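Local coordinates for protein haemagglutinin I (Physarum polycephalum, PDB 3A5P) that is a lectin named for agglutinating red blood cells, and probably recognises carbohydrates through a small domain of the legume-lectin type, at residues A[14-19]-A[33-38]; A[54-59]-A[68-73]. All coordinates share one frame; numbering follows the deposited sequence.

Contact 1 of 2, residues A[14-19]-A[33-38]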
# COMPACT_ATOMS: atom_id res chain seq x y z
N GLY A 14 -16.64 -0.07 4.92
CA GLY A 14 -16.69 -1.49 5.28
C GLY A 14 -15.42 -2.25 4.94
O GLY A 14 -14.31 -1.79 5.28
N ALA A 15 -15.57 -3.39 4.26
CA ALA A 15 -14.43 -4.27 3.96
C ALA A 15 -13.50 -3.68 2.91
O ALA A 15 -12.46 -4.27 2.62
CB ALA A 15 -14.90 -5.67 3.55
N ASN A 16 -13.86 -2.53 2.33
CA ASN A 16 -12.95 -1.83 1.42
C ASN A 16 -11.77 -1.23 2.15
O ASN A 16 -10.73 -0.94 1.53
CB ASN A 16 -13.66 -0.73 0.63
CG ASN A 16 -14.63 -1.28 -0.40
OD1 ASN A 16 -14.35 -2.28 -1.06
ND2 ASN A 16 -15.78 -0.63 -0.56
N LEU A 17 -11.92 -1.04 3.45
CA LEU A 17 -10.94 -0.34 4.28
C LEU A 17 -10.26 -1.34 5.21
O LEU A 17 -10.93 -2.10 5.92
CB LEU A 17 -11.60 0.77 5.10
CG LEU A 17 -10.81 1.40 6.28
CD1 LEU A 17 -9.55 2.12 5.77
CD2 LEU A 17 -11.69 2.34 7.09
N ALA A 18 -8.92 -1.37 5.17
CA ALA A 18 -8.17 -2.26 6.06
C ALA A 18 -6.75 -1.78 6.35
O ALA A 18 -6.12 -1.12 5.53
CB ALA A 18 -8.12 -3.67 5.49
N LEU A 19 -6.25 -2.19 7.51
CA LEU A 19 -4.85 -1.94 7.89
C LEU A 19 -4.03 -3.23 7.73
O LEU A 19 -4.47 -4.30 8.18
CB LEU A 19 -4.80 -1.48 9.34
CG LEU A 19 -3.43 -1.30 10.02
CD1 LEU A 19 -2.67 -0.09 9.48
CD2 LEU A 19 -3.64 -1.19 11.55
N THR A 33 -5.23 0.71 3.62
CA THR A 33 -5.64 0.48 2.25
C THR A 33 -7.13 0.71 2.08
O THR A 33 -7.91 0.36 2.97
CB THR A 33 -5.29 -0.96 1.78
OG1 THR A 33 -5.95 -1.93 2.64
CG2 THR A 33 -3.74 -1.16 1.79
N VAL A 34 -7.51 1.33 0.97
CA VAL A 34 -8.94 1.55 0.64
C VAL A 34 -9.06 1.20 -0.84
O VAL A 34 -8.37 1.80 -1.69
CB VAL A 34 -9.39 3.03 0.85
CG1 VAL A 34 -10.90 3.19 0.53
CG2 VAL A 34 -9.09 3.51 2.27
N THR A 35 -9.91 0.23 -1.14
CA THR A 35 -10.04 -0.27 -2.50
C THR A 35 -10.30 0.88 -3.47
O THR A 35 -11.22 1.70 -3.24
CB THR A 35 -11.19 -1.27 -2.58
OG1 THR A 35 -10.86 -2.43 -1.80
CG2 THR A 35 -11.47 -1.65 -4.04
N GLY A 36 -9.46 0.96 -4.51
CA GLY A 36 -9.62 1.96 -5.56
C GLY A 36 -8.64 3.12 -5.39
O GLY A 36 -8.47 3.94 -6.29
N TYR A 37 -8.01 3.19 -4.22
CA TYR A 37 -7.11 4.29 -3.91
C TYR A 37 -5.71 3.81 -3.58
O TYR A 37 -5.51 2.64 -3.24
CB TYR A 37 -7.64 5.08 -2.71
CG TYR A 37 -9.02 5.65 -2.98
CD1 TYR A 37 -9.16 6.89 -3.61
CD2 TYR A 37 -10.16 4.93 -2.63
CE1 TYR A 37 -10.43 7.42 -3.87
CE2 TYR A 37 -11.44 5.45 -2.88
CZ TYR A 37 -11.55 6.69 -3.51
OH TYR A 37 -12.79 7.22 -3.76
N ALA A 38 -4.76 4.75 -3.62
CA ALA A 38 -3.38 4.51 -3.20
C ALA A 38 -3.31 4.27 -1.69
O ALA A 38 -3.99 4.97 -0.92
CB ALA A 38 -2.49 5.66 -3.62
O HOH W 1 -8.55 -2.57 1.88
O HOH W 2 -12.58 -4.43 -1.90
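Asn16 leans against Thr35 where the hairpin of strands 17-20 and 30-34 opens out. Its CB lies 4.1 Å from Thr35 CB; CG, anti to its own carbonyl carbon (chi1 -70°), comes within 4.1 Å of Thr35 CB, and OD1 ends 3.6 Å from Thr35 OG1. A water bridges these two oxygens, giving a proton to OD1. Asn16 O is gripped twice, accepting from Thr35 N at 3.0 Å and from a second water that also binds Thr33 OG1, while Val34 CA adds a CA-H...O contact. Next comes regular antiparallel pairing, at the edge of the five-stranded sheet of a legume-lectin-like sandwich: Ala18 and Thr33 form a hydrogen-bonded pair, with Thr33 N to Ala18 O at 2.8 Å and nearly straight (176° at the hydrogen). Thr33 OG1 also comes within 3.0 Å of Ala18 O, on the face that carries Ala18 CB. On the other face, Leu17 CD1 meets Val34 CG2 at 3.8 Å, and both side chains reach Phe80 of the opposing sheet. Past Val34 the chain leaves the strand through a type II turn, closed by Tyr37 N on Val34 O, with Gly36 at positive phi.

Contact 2 of 2, residues A[54-59]-A[68-73]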
# COMPACT_ATOMS: atom_id res chain seq x y z
N TRP A 54 8.88 11.55 19.69
CA TRP A 54 8.77 10.49 18.68
C TRP A 54 7.87 10.91 17.54
O TRP A 54 7.03 11.79 17.70
CB TRP A 54 8.22 9.20 19.29
CG TRP A 54 8.74 8.91 20.64
CD1 TRP A 54 8.02 8.80 21.79
CD2 TRP A 54 10.12 8.74 21.00
NE1 TRP A 54 8.87 8.54 22.85
CE2 TRP A 54 10.16 8.51 22.39
CE3 TRP A 54 11.32 8.75 20.28
CZ2 TRP A 54 11.35 8.28 23.08
CZ3 TRP A 54 12.50 8.53 20.96
CH2 TRP A 54 12.51 8.30 22.35
N TYR A 55 8.02 10.25 16.39
CA TYR A 55 7.31 10.67 15.19
C TYR A 55 6.84 9.49 14.34
O TYR A 55 7.35 8.37 14.45
CB TYR A 55 8.16 11.65 14.36
CG TYR A 55 9.32 10.97 13.65
CD1 TYR A 55 9.16 10.43 12.37
CD2 TYR A 55 10.57 10.83 14.29
CE1 TYR A 55 10.21 9.77 11.73
CE2 TYR A 55 11.64 10.18 13.64
CZ TYR A 55 11.44 9.65 12.37
OH TYR A 55 12.47 9.02 11.70
N ILE A 56 5.84 9.78 13.51
CA ILE A 56 5.33 8.87 12.48
C ILE A 56 5.15 9.72 11.22
O ILE A 56 4.42 10.72 11.23
CB ILE A 56 3.96 8.26 12.87
CG1 ILE A 56 4.00 7.63 14.27
CG2 ILE A 56 3.54 7.19 11.79
CD1 ILE A 56 2.59 7.31 14.87
N THR A 57 5.82 9.31 10.15
CA THR A 57 5.71 9.97 8.84
C THR A 57 4.62 9.31 8.01
O THR A 57 4.47 8.09 8.03
CB THR A 57 7.03 9.93 8.11
OG1 THR A 57 8.00 10.64 8.90
CG2 THR A 57 6.91 10.59 6.74
N VAL A 58 3.84 10.14 7.33
CA VAL A 58 2.71 9.65 6.54
C VAL A 58 2.96 9.96 5.08
O VAL A 58 3.25 11.12 4.71
CB VAL A 58 1.39 10.28 7.04
CG1 VAL A 58 0.18 9.79 6.21
CG2 VAL A 58 1.19 9.94 8.51
N HIS A 59 2.88 8.92 4.25
CA HIS A 59 2.89 9.08 2.80
C HIS A 59 1.52 8.80 2.20
O HIS A 59 0.88 7.78 2.51
CB HIS A 59 3.96 8.19 2.16
CG HIS A 59 5.35 8.72 2.32
ND1 HIS A 59 6.08 8.53 3.47
CD2 HIS A 59 6.12 9.45 1.49
CE1 HIS A 59 7.25 9.12 3.35
NE2 HIS A 59 7.31 9.68 2.15
N LEU A 68 3.55 13.18 12.06
CA LEU A 68 2.85 13.22 13.33
C LEU A 68 3.86 13.01 14.47
O LEU A 68 4.86 12.32 14.29
CB LEU A 68 1.86 12.05 13.41
CG LEU A 68 1.02 11.72 12.16
CD1 LEU A 68 0.44 10.31 12.27
CD2 LEU A 68 -0.10 12.74 12.04
N GLY A 69 3.56 13.59 15.62
CA GLY A 69 4.39 13.41 16.82
C GLY A 69 3.63 12.71 17.93
O GLY A 69 2.38 12.75 17.98
N TYR A 70 4.38 12.05 18.81
CA TYR A 70 3.78 11.41 19.97
C TYR A 70 4.76 11.27 21.13
O TYR A 70 5.98 11.32 20.97
CB TYR A 70 3.15 10.04 19.58
CG TYR A 70 4.14 8.93 19.26
CD1 TYR A 70 4.60 8.07 20.26
CD2 TYR A 70 4.63 8.75 17.95
CE1 TYR A 70 5.51 7.05 19.99
CE2 TYR A 70 5.55 7.72 17.66
CZ TYR A 70 5.99 6.88 18.69
OH TYR A 70 6.90 5.88 18.44
N GLU A 71 4.18 11.12 22.31
CA GLU A 71 4.90 10.76 23.52
C GLU A 71 4.35 9.42 23.97
O GLU A 71 3.22 9.06 23.63
CB GLU A 71 4.67 11.81 24.61
CG GLU A 71 5.07 13.22 24.23
CD GLU A 71 6.57 13.40 24.05
OE1 GLU A 71 7.35 12.54 24.54
OE2 GLU A 71 6.96 14.40 23.40
N GLY A 72 5.14 8.68 24.75
CA GLY A 72 4.72 7.37 25.26
C GLY A 72 4.51 6.39 24.12
O GLY A 72 5.21 6.45 23.11
N GLY A 73 3.54 5.49 24.28
CA GLY A 73 3.14 4.58 23.20
C GLY A 73 2.17 5.29 22.27
O GLY A 73 1.04 5.62 22.66
O HOH W 3 8.29 6.45 16.10
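Trp54 and Tyr70 face each other as a hydrogen-bonded antiparallel pair, and Ile56 and Leu68 form the next one along strands 54-60 and 63-70. Four backbone bonds join them. At the Ile56 pair they are short, with Leu68 N to Ile56 O at 2.7 Å and nearly straight (177° at the hydrogen). At the Trp54 pair they are less regular: Trp54 N reaches Tyr70 O at 3.2 Å, and Tyr70 N stands above the plane of the Trp54 carbonyl. Between the two pairs, Tyr55 and Gly69 bring their CA atoms to 4.3 Å, and CA-H...O contacts run both ways, from Gly69 CA to Trp54 O and from Tyr55 CA to Leu68 O.

The aromatic contact is made chiefly by a methylene. Tyr70 CG sits between its backbone N and carbonyl carbon (chi1 71°), and the ring receives Trp54 CB over one face, 3.4 Å from the centroid, as a CH-pi contact. The indole itself is oblique to the phenol, the planes inclined at 45°.

Apolar packing continues along the same face. Ile56 CG1 touches Tyr70 CE2 at 3.7 Å, the two side chains crossing at about a right angle, and Val58 CG2 meets Leu68 CD1 at 3.9 Å. Val58 and Leu68 also touch Ile88 of the facing sheet.

The polar tip of Tyr70 is held by a water, which accepts from Tyr70 OH at 2.8 Å and donates to Tyr55 O, and by a hydrogen bond with Val2 N. Tyr55 points to the opposite face, and its OH is hydrogen-bonded to Glu44 O. This is a beta hairpin with one face packed on a second sheet, consistent with the legume-lectin-like sandwich of the concanavalin clan.

Both contacts belong to the same five-stranded antiparallel sheet, and each pairs the strands of one hairpin. Contact 1 joins strands 17-20 and 30-34 at one edge, whereas contact 2 joins strands 54-60 and 63-70 at the other; strand 40-43 lies between the two hairpins. Their centres are 22 Å apart, on opposite sides of the centre of the chain, and their nearest atoms remain about 7 Å apart without touching. They follow in series along the sequence, contact 1 being complete before contact 2 begins. Together the two hairpins supply four of the sheet's five strands, and both pack apolar side chains against the four-stranded sheet, consistent with a reduced legume-lectin fold.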